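Local coordinates for transcriptional regulator (Enterococcus faecalis, PDB 3QFI), which belongs to the LytR-CpsA-Psr family of cell-envelope-associated bacterial proteins and is of unknown precise function, at residues T75-L79 against D241-Q245; G122-N128 against P141-L147; E178-R182 against F224-D228. The contacts are given in a common frame with arbitrary orientation. Residue numbers count along the deposited sequence, not the author numbering.

Contact 1 of 3, residues T75-L79 against D241-Q245; sequences TQDKL and DIYYQ
Two extended pieces of chain, 75-78 and 243-245, cross almost at right angles: their N-to-C directions differ by 101° and their axes come no nearer than 8.1 Å. At that spacing the strands do not pair, and the gap is spanned by side chains, K78 above all. The CA atoms of K78 and Y244 are the nearest, 6.7 Å apart. K78 points its CA-to-CB bond toward 241-245 and adopts p, t, p, t through its four chi angles, a course that delivers NZ to the backbone oxygen of Y243, K78 NZ to Y243 O measuring 2.9 Å, a hydrogen bond. K78 NZ also lies 3.7 Å from I242 CG2, with I242 in the m, t rotamer. Y244, at chi1 m, leaves its backbone sideways, and its ring then swings in beside the lysine, with Y244 CD2 3.9 Å from K78 CE. The ammonium stands over the ring, K78 NZ 5.1 Å from the Y244 centroid and 17° off the normal, a long cation-pi approach and at most a weak attraction. D77 starts away from the other strand, but its chi1 of -140°, between wells, brings OD1 back to accept from K78 N at 2.9 Å; D77 OD1 is also 4.1 Å from Y244 CE2, at the ring edge. Two surface hairpins, 67-70 with 75-78 and 234-238 with 243-247, meet here, their main chains joined where Q245 bonds to D65 and L67. D65 forms a salt bridge with K78, and helix 80-98 receives D77 on F85 and L79 on T94 and V95.

Contact 2 of 3, residues G122-N128 against P141-L147; sequences GGIEVDN and PAGKIKL
This is a twisted antiparallel beta-hairpin, strands 124-128 and 145-147 crossing at 131° with axes 4.5 Å apart. I124-L147, V126-I145 and N128-G143 are hydrogen-bonded pairs; E125-K146 and D127-K144 are non-hydrogen-bonded ones. Bonds are reciprocal: I124 N to L147 O 3.0 Å and L147 N to I124 O 2.7 Å; V126 N to I145 O and I145 N to V126 O, both 3.2 Å; G143 N to N128 O 2.9 Å, answered by a weak N128 N to G143 O at 3.3 Å. G122, at positive phi, ends helix 111-120 in a Schellman motif, and G123 leaves no room for a CB, which would strike L147 O. The chain turns a corner at K144. I124, V126, I145 and L147 share one face, V126 CG2 lying 3.9 Å from I145 CD1; Y155 packs on V126 and L147, helix 166-184 on I124 and V126. On the other, D127 OD2 is 4.0 Å from K144 NZ, beyond a salt bridge, so cohesion rests on backbone bonds and the apolar face.

Contact 3 of 3, residues E178-R182 against F224-D228; sequences EKIVR and FKTID
R182, I227 and F224 carry most of this contact, in which one turn of helix 166-184 lies against the lead-in to strand 227-230. The two pieces pass in opposite senses, E178 CA opposite I227 CA and R182 CA opposite F224 CA, each 7.2 Å apart. R182 reaches across with chi1 t and chi2 97°, between wells, so that NH1 donates to K225 O at 3.2 Å. F224 O lies over the guanidinium face, 3.3 Å from R182 NH2, at too poor an angle for a hydrogen bond. I227, in the m, m rotamer and pointing toward the helix, brings CG1 to 3.7 Å from R182 NH2 and its CB to 3.8 Å from E178 CG. F224, chi1 m, sets CD2 3.6 Å from V181 CG1. A water donates to I227 O at 2.9 Å and, weakly, to E178 OE2 at 2.8 Å. The helix thus meets the edge of the six-stranded sheet through a small apolar patch bordered by polar links, one direct to a loop carbonyl and one through water.

How the contacts relate
From the N terminus, the chain first passes 75-79, whose partner 241-245 follows after 161 intervening residues, so contact 1 closes the longest loop and contacts 2 and 3 both nest inside it. Those two follow in series: contact 2 closes a short hairpin loop of 12 residues, then contact 3 closes one of 41. Contacts 2 and 3 touch, their centres about 16 Å apart, where helix 166-184 packs on the hairpin: I124 CG2 lies 3.6 Å from I180 CD1. That helix therefore joins the hairpin to the edge of the six-stranded sheet. Contact 1, its centre about 32 Å from that of contact 3 and across the chain's centre, links two separate hairpins.

Contact 1 of 3, residues T75-L79 against D241-Q245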
loop_
_atom_site.group_PDB
_atom_site.type_symbol
_atom_site.label_atom_id
_atom_site.label_comp_id
_atom_site.label_asym_id
_atom_site.label_seq_id
_atom_site.Cartn_x
_atom_site.Cartn_y
_atom_site.Cartn_z
ATOM N N THR A 75 -16.444 10.108 12.269
ATOM C CA THR A 75 -15.530 10.229 13.385
ATOM C C THR A 75 -14.130 10.310 12.794
ATOM O O THR A 75 -13.944 10.206 11.574
ATOM C CB THR A 75 -15.627 9.013 14.385
ATOM O OG1 THR A 75 -15.122 7.816 13.778
ATOM C CG2 THR A 75 -17.080 8.774 14.814
ATOM N N GLN A 76 -13.160 10.542 13.668
ATOM C CA GLN A 76 -11.759 10.621 13.297
ATOM C C GLN A 76 -11.109 9.557 14.139
ATOM O O GLN A 76 -11.146 9.643 15.365
ATOM C CB GLN A 76 -11.137 11.972 13.675
ATOM C CG GLN A 76 -11.556 13.163 12.822
ATOM C CD GLN A 76 -12.967 13.631 13.141
ATOM O OE1 GLN A 76 -13.243 14.090 14.252
ATOM N NE2 GLN A 76 -13.868 13.510 12.168
ATOM N N ASP A 77 -10.527 8.557 13.485
ATOM C CA ASP A 77 -9.855 7.463 14.181
ATOM C C ASP A 77 -8.572 7.153 13.427
ATOM O O ASP A 77 -8.233 7.840 12.474
ATOM C CB ASP A 77 -10.744 6.213 14.198
ATOM C CG ASP A 77 -10.686 5.476 15.519
ATOM O OD1 ASP A 77 -9.565 5.261 16.044
ATOM O OD2 ASP A 77 -11.770 5.105 16.031
ATOM N N LYS A 78 -7.849 6.124 13.855
ATOM C CA LYS A 78 -6.635 5.739 13.143
ATOM C C LYS A 78 -7.074 4.944 11.919
ATOM O O LYS A 78 -7.947 4.084 12.025
ATOM C CB LYS A 78 -5.716 4.892 14.032
ATOM C CG LYS A 78 -6.407 3.779 14.785
ATOM C CD LYS A 78 -5.427 3.025 15.669
ATOM C CE LYS A 78 -4.574 3.970 16.490
ATOM N NZ LYS A 78 -3.586 3.245 17.338
ATOM N N LEU A 79 -6.484 5.271 10.770
ATOM C CA LEU A 79 -6.773 4.638 9.480
ATOM C C LEU A 79 -7.026 3.133 9.537
ATOM O O LEU A 79 -7.814 2.575 8.776
ATOM C CB LEU A 79 -5.607 4.902 8.526
ATOM C CG LEU A 79 -5.545 4.095 7.229
ATOM C CD1 LEU A 79 -6.667 4.534 6.301
ATOM C CD2 LEU A 79 -4.198 4.318 6.572
ATOM N N ASP A 241 -4.861 7.660 25.925
ATOM C CA ASP A 241 -3.884 6.631 26.261
ATOM C C ASP A 241 -3.612 5.741 25.049
ATOM O O ASP A 241 -2.973 4.687 25.159
ATOM C CB ASP A 241 -4.367 5.779 27.443
ATOM C CG ASP A 241 -4.689 6.615 28.692
ATOM O OD1 ASP A 241 -4.240 7.787 28.774
ATOM O OD2 ASP A 241 -5.382 6.092 29.601
ATOM N N ILE A 242 -4.103 6.166 23.887
ATOM C CA ILE A 242 -3.881 5.412 22.660
ATOM C C ILE A 242 -2.878 6.159 21.808
ATOM O O ILE A 242 -2.921 7.377 21.731
ATOM C CB ILE A 242 -5.170 5.244 21.878
ATOM C CG1 ILE A 242 -6.164 4.442 22.723
ATOM C CG2 ILE A 242 -4.886 4.556 20.544
ATOM C CD1 ILE A 242 -7.451 4.157 21.999
ATOM N N TYR A 243 -1.968 5.423 21.183
ATOM C CA TYR A 243 -0.932 6.022 20.349
ATOM C C TYR A 243 -1.389 6.306 18.924
ATOM O O TYR A 243 -1.741 5.385 18.184
ATOM C CB TYR A 243 0.297 5.105 20.291
ATOM C CG TYR A 243 1.271 5.448 19.181
ATOM C CD1 TYR A 243 2.207 6.459 19.331
ATOM C CD2 TYR A 243 1.225 4.779 17.956
ATOM C CE1 TYR A 243 3.076 6.797 18.286
ATOM C CE2 TYR A 243 2.083 5.112 16.914
ATOM C CZ TYR A 243 3.003 6.119 17.083
ATOM O OH TYR A 243 3.848 6.444 16.044
ATOM N N TYR A 244 -1.393 7.574 18.532
ATOM C CA TYR A 244 -1.772 7.916 17.166
ATOM C C TYR A 244 -0.611 8.632 16.533
ATOM O O TYR A 244 0.338 9.006 17.206
ATOM C CB TYR A 244 -2.976 8.852 17.110
ATOM C CG TYR A 244 -4.222 8.320 17.741
ATOM C CD1 TYR A 244 -4.402 8.376 19.119
ATOM C CD2 TYR A 244 -5.248 7.793 16.960
ATOM C CE1 TYR A 244 -5.566 7.930 19.700
ATOM C CE2 TYR A 244 -6.426 7.339 17.542
ATOM C CZ TYR A 244 -6.573 7.415 18.913
ATOM O OH TYR A 244 -7.729 6.978 19.509
ATOM N N GLN A 245 -0.695 8.822 15.228
ATOM C CA GLN A 245 0.340 9.525 14.491
ATOM C C GLN A 245 -0.331 10.669 13.725
ATOM O O GLN A 245 -1.201 10.436 12.876
ATOM C CB GLN A 245 1.038 8.558 13.529
ATOM C CG GLN A 245 2.060 9.195 12.614
ATOM C CD GLN A 245 2.748 8.174 11.736
ATOM O OE1 GLN A 245 3.133 8.471 10.604
ATOM N NE2 GLN A 245 2.910 6.954 12.257
#

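Contact 2 of 3, residues G122-N128 against P141-L147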
loop_
_atom_site.group_PDB
_atom_site.type_symbol
_atom_site.label_atom_id
_atom_site.label_comp_id
_atom_site.label_asym_id
_atom_site.label_seq_id
_atom_site.Cartn_x
_atom_site.Cartn_y
_atom_site.Cartn_z
ATOM N N GLY A 122 6.988 -18.547 -8.614
ATOM C CA GLY A 122 8.304 -19.145 -8.527
ATOM C C GLY A 122 9.201 -18.512 -7.493
ATOM O O GLY A 122 10.417 -18.713 -7.508
ATOM N N GLY A 123 8.599 -17.744 -6.591
ATOM C CA GLY A 123 9.364 -17.102 -5.536
ATOM C C GLY A 123 9.942 -15.760 -5.939
ATOM O O GLY A 123 9.818 -15.334 -7.086
ATOM N N ILE A 124 10.589 -15.093 -4.992
ATOM C CA ILE A 124 11.172 -13.792 -5.265
ATOM C C ILE A 124 12.447 -13.583 -4.477
ATOM O O ILE A 124 12.577 -14.067 -3.356
ATOM C CB ILE A 124 10.195 -12.655 -4.903
ATOM C CG1 ILE A 124 9.856 -12.717 -3.413
ATOM C CG2 ILE A 124 8.926 -12.769 -5.746
ATOM C CD1 ILE A 124 8.946 -11.597 -2.945
ATOM N N GLU A 125 13.392 -12.863 -5.070
ATOM C CA GLU A 125 14.648 -12.579 -4.392
ATOM C C GLU A 125 14.679 -11.193 -3.756
ATOM O O GLU A 125 14.316 -10.192 -4.380
ATOM C CB GLU A 125 15.831 -12.742 -5.351
ATOM C CG GLU A 125 16.307 -14.189 -5.458
ATOM C CD GLU A 125 17.784 -14.315 -5.801
ATOM O OE1 GLU A 125 18.180 -13.918 -6.919
ATOM O OE2 GLU A 125 18.550 -14.808 -4.942
ATOM N N VAL A 126 15.100 -11.155 -2.495
ATOM C CA VAL A 126 15.209 -9.907 -1.750
ATOM C C VAL A 126 16.535 -9.883 -1.011
ATOM O O VAL A 126 17.235 -10.897 -0.942
ATOM C CB VAL A 126 14.082 -9.747 -0.699
ATOM C CG1 VAL A 126 12.723 -9.867 -1.366
ATOM C CG2 VAL A 126 14.241 -10.775 0.401
ATOM N N ASP A 127 16.873 -8.720 -0.459
ATOM C CA ASP A 127 18.104 -8.560 0.307
ATOM C C ASP A 127 17.759 -8.343 1.782
ATOM O O ASP A 127 17.447 -7.227 2.201
ATOM C CB ASP A 127 18.905 -7.367 -0.208
ATOM C CG ASP A 127 20.300 -7.307 0.386
ATOM O OD1 ASP A 127 20.426 -7.383 1.629
ATOM O OD2 ASP A 127 21.273 -7.178 -0.391
ATOM N N ASN A 128 17.812 -9.417 2.564
ATOM C CA ASN A 128 17.505 -9.346 3.988
ATOM C C ASN A 128 18.641 -8.653 4.734
ATOM O O ASN A 128 19.662 -9.274 5.019
ATOM C CB ASN A 128 17.306 -10.757 4.550
ATOM C CG ASN A 128 16.887 -10.752 6.008
ATOM O OD1 ASN A 128 16.789 -11.800 6.643
ATOM N ND2 ASN A 128 16.630 -9.568 6.543
ATOM N N PRO A 141 16.809 -16.407 6.276
ATOM C CA PRO A 141 18.251 -16.133 6.251
ATOM C C PRO A 141 18.591 -14.682 5.936
ATOM O O PRO A 141 17.738 -13.924 5.478
ATOM C CB PRO A 141 18.765 -17.093 5.182
ATOM C CG PRO A 141 17.608 -17.181 4.240
ATOM C CD PRO A 141 16.442 -17.338 5.197
ATOM N N ALA A 142 19.841 -14.302 6.186
ATOM C CA ALA A 142 20.300 -12.939 5.929
ATOM C C ALA A 142 21.016 -12.836 4.583
ATOM O O ALA A 142 21.477 -13.840 4.033
ATOM C CB ALA A 142 21.220 -12.490 7.047
ATOM N N GLY A 143 21.099 -11.620 4.052
ATOM C CA GLY A 143 21.755 -11.418 2.773
ATOM C C GLY A 143 20.866 -11.757 1.586
ATOM O O GLY A 143 19.682 -12.037 1.756
ATOM N N LYS A 144 21.434 -11.735 0.383
ATOM C CA LYS A 144 20.674 -12.034 -0.831
ATOM C C LYS A 144 20.149 -13.469 -0.874
ATOM O O LYS A 144 20.925 -14.415 -1.013
ATOM C CB LYS A 144 21.539 -11.779 -2.071
ATOM C CG LYS A 144 21.816 -10.306 -2.378
ATOM C CD LYS A 144 20.600 -9.615 -2.986
ATOM C CE LYS A 144 20.881 -8.141 -3.297
ATOM N NZ LYS A 144 21.990 -7.946 -4.282
ATOM N N ILE A 145 18.832 -13.628 -0.766
ATOM C CA ILE A 145 18.225 -14.957 -0.804
ATOM C C ILE A 145 16.849 -15.022 -1.474
ATOM O O ILE A 145 16.130 -14.029 -1.552
ATOM C CB ILE A 145 18.120 -15.561 0.615
ATOM C CG1 ILE A 145 17.806 -14.465 1.628
ATOM C CG2 ILE A 145 19.407 -16.309 0.955
ATOM C CD1 ILE A 145 16.431 -13.864 1.469
ATOM N N LYS A 146 16.496 -16.205 -1.968
ATOM C CA LYS A 146 15.214 -16.404 -2.631
ATOM C C LYS A 146 14.145 -16.740 -1.599
ATOM O O LYS A 146 14.396 -17.482 -0.647
ATOM C CB LYS A 146 15.324 -17.529 -3.661
ATOM C CG LYS A 146 14.043 -17.789 -4.436
ATOM C CD LYS A 146 14.229 -18.886 -5.481
ATOM C CE LYS A 146 15.226 -18.485 -6.561
ATOM N NZ LYS A 146 15.386 -19.577 -7.564
ATOM N N LEU A 147 12.953 -16.191 -1.795
ATOM C CA LEU A 147 11.851 -16.411 -0.872
ATOM C C LEU A 147 10.657 -17.151 -1.474
ATOM O O LEU A 147 10.286 -16.926 -2.624
ATOM C CB LEU A 147 11.394 -15.067 -0.322
ATOM C CG LEU A 147 11.586 -14.895 1.185
ATOM C CD1 LEU A 147 12.941 -15.419 1.627
ATOM C CD2 LEU A 147 11.431 -13.425 1.524
#

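Contact 3 of 3, residues E178-R182 against F224-D228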
loop_
_atom_site.group_PDB
_atom_site.type_symbol
_atom_site.label_atom_id
_atom_site.label_comp_id
_atom_site.label_asym_id
_atom_site.label_seq_id
_atom_site.Cartn_x
_atom_site.Cartn_y
_atom_site.Cartn_z
ATOM N N GLU A 178 6.923 -5.167 -4.661
ATOM C CA GLU A 178 7.640 -4.659 -5.827
ATOM C C GLU A 178 8.208 -5.815 -6.644
ATOM O O GLU A 178 8.147 -5.816 -7.880
ATOM C CB GLU A 178 8.778 -3.749 -5.402
ATOM C CG GLU A 178 9.455 -3.059 -6.566
ATOM C CD GLU A 178 10.776 -2.437 -6.165
ATOM O OE1 GLU A 178 10.843 -1.810 -5.077
ATOM O OE2 GLU A 178 11.745 -2.575 -6.947
ATOM N N LYS A 179 8.767 -6.796 -5.942
ATOM C CA LYS A 179 9.342 -7.958 -6.593
ATOM C C LYS A 179 8.253 -8.804 -7.233
ATOM O O LYS A 179 8.439 -9.332 -8.326
ATOM C CB LYS A 179 10.134 -8.781 -5.579
ATOM C CG LYS A 179 11.366 -8.069 -5.056
ATOM C CD LYS A 179 12.217 -7.540 -6.203
ATOM C CE LYS A 179 13.556 -6.980 -5.724
ATOM N NZ LYS A 179 13.415 -5.991 -4.624
ATOM N N ILE A 180 7.117 -8.922 -6.553
ATOM C CA ILE A 180 5.999 -9.696 -7.072
ATOM C C ILE A 180 5.545 -9.076 -8.391
ATOM O O ILE A 180 5.635 -9.693 -9.454
ATOM C CB ILE A 180 4.807 -9.709 -6.079
ATOM C CG1 ILE A 180 5.193 -10.459 -4.810
ATOM C CG2 ILE A 180 3.599 -10.408 -6.707
ATOM C CD1 ILE A 180 5.507 -11.920 -5.045
ATOM N N VAL A 181 5.062 -7.848 -8.308
ATOM C CA VAL A 181 4.597 -7.132 -9.474
ATOM C C VAL A 181 5.588 -7.213 -10.610
ATOM O O VAL A 181 5.211 -7.416 -11.769
ATOM C CB VAL A 181 4.375 -5.669 -9.141
ATOM C CG1 VAL A 181 4.113 -4.880 -10.413
ATOM C CG2 VAL A 181 3.207 -5.548 -8.171
ATOM N N ARG A 182 6.861 -7.051 -10.271
ATOM C CA ARG A 182 7.920 -7.092 -11.265
ATOM C C ARG A 182 7.905 -8.437 -11.993
ATOM O O ARG A 182 8.016 -8.490 -13.214
ATOM C CB ARG A 182 9.265 -6.876 -10.576
ATOM C CG ARG A 182 10.343 -6.353 -11.489
ATOM C CD ARG A 182 10.492 -4.844 -11.376
ATOM N NE ARG A 182 11.306 -4.313 -12.468
ATOM C CZ ARG A 182 11.735 -3.057 -12.544
ATOM N NH1 ARG A 182 12.467 -2.672 -13.586
ATOM N NH2 ARG A 182 11.443 -2.194 -11.576
ATOM N N PHE A 224 6.171 0.090 -15.294
ATOM C CA PHE A 224 6.841 -0.615 -14.205
ATOM C C PHE A 224 8.356 -0.647 -14.397
ATOM O O PHE A 224 9.065 -1.386 -13.708
ATOM C CB PHE A 224 6.293 -2.041 -14.059
ATOM C CG PHE A 224 4.842 -2.078 -13.674
ATOM C CD1 PHE A 224 3.852 -2.217 -14.642
ATOM C CD2 PHE A 224 4.458 -1.868 -12.352
ATOM C CE1 PHE A 224 2.502 -2.135 -14.302
ATOM C CE2 PHE A 224 3.113 -1.783 -12.000
ATOM C CZ PHE A 224 2.131 -1.916 -12.980
ATOM N N LYS A 225 8.857 0.158 -15.331
ATOM C CA LYS A 225 10.296 0.207 -15.569
ATOM C C LYS A 225 10.993 0.736 -14.330
ATOM O O LYS A 225 12.157 0.432 -14.086
ATOM C CB LYS A 225 10.632 1.113 -16.765
ATOM C CG LYS A 225 10.437 0.468 -18.135
ATOM C CD LYS A 225 10.898 1.390 -19.256
ATOM C CE LYS A 225 10.846 0.701 -20.620
ATOM N NZ LYS A 225 11.461 1.535 -21.709
ATOM N N THR A 226 10.271 1.528 -13.546
ATOM C CA THR A 226 10.830 2.118 -12.341
ATOM C C THR A 226 9.733 2.234 -11.295
ATOM O O THR A 226 8.726 2.909 -11.516
ATOM C CB THR A 226 11.380 3.534 -12.622
ATOM O OG1 THR A 226 12.147 3.521 -13.833
ATOM C CG2 THR A 226 12.261 3.997 -11.467
ATOM N N ILE A 227 9.933 1.572 -10.164
ATOM C CA ILE A 227 8.975 1.598 -9.071
ATOM C C ILE A 227 9.515 2.491 -7.947
ATOM O O ILE A 227 10.386 2.070 -7.193
ATOM C CB ILE A 227 8.758 0.180 -8.513
ATOM C CG1 ILE A 227 8.631 -0.833 -9.661
ATOM C CG2 ILE A 227 7.520 0.158 -7.628
ATOM C CD1 ILE A 227 7.525 -0.555 -10.643
ATOM N N ASP A 228 9.007 3.717 -7.835
ATOM C CA ASP A 228 9.465 4.651 -6.794
ATOM C C ASP A 228 8.606 4.528 -5.521
ATOM O O ASP A 228 7.519 3.948 -5.551
ATOM C CB ASP A 228 9.404 6.093 -7.322
ATOM C CG ASP A 228 10.260 7.060 -6.514
ATOM O OD1 ASP A 228 9.909 8.258 -6.463
ATOM O OD2 ASP A 228 11.295 6.637 -5.947
HETATM O O HOH W 1 12.429 0.079 -6.624
#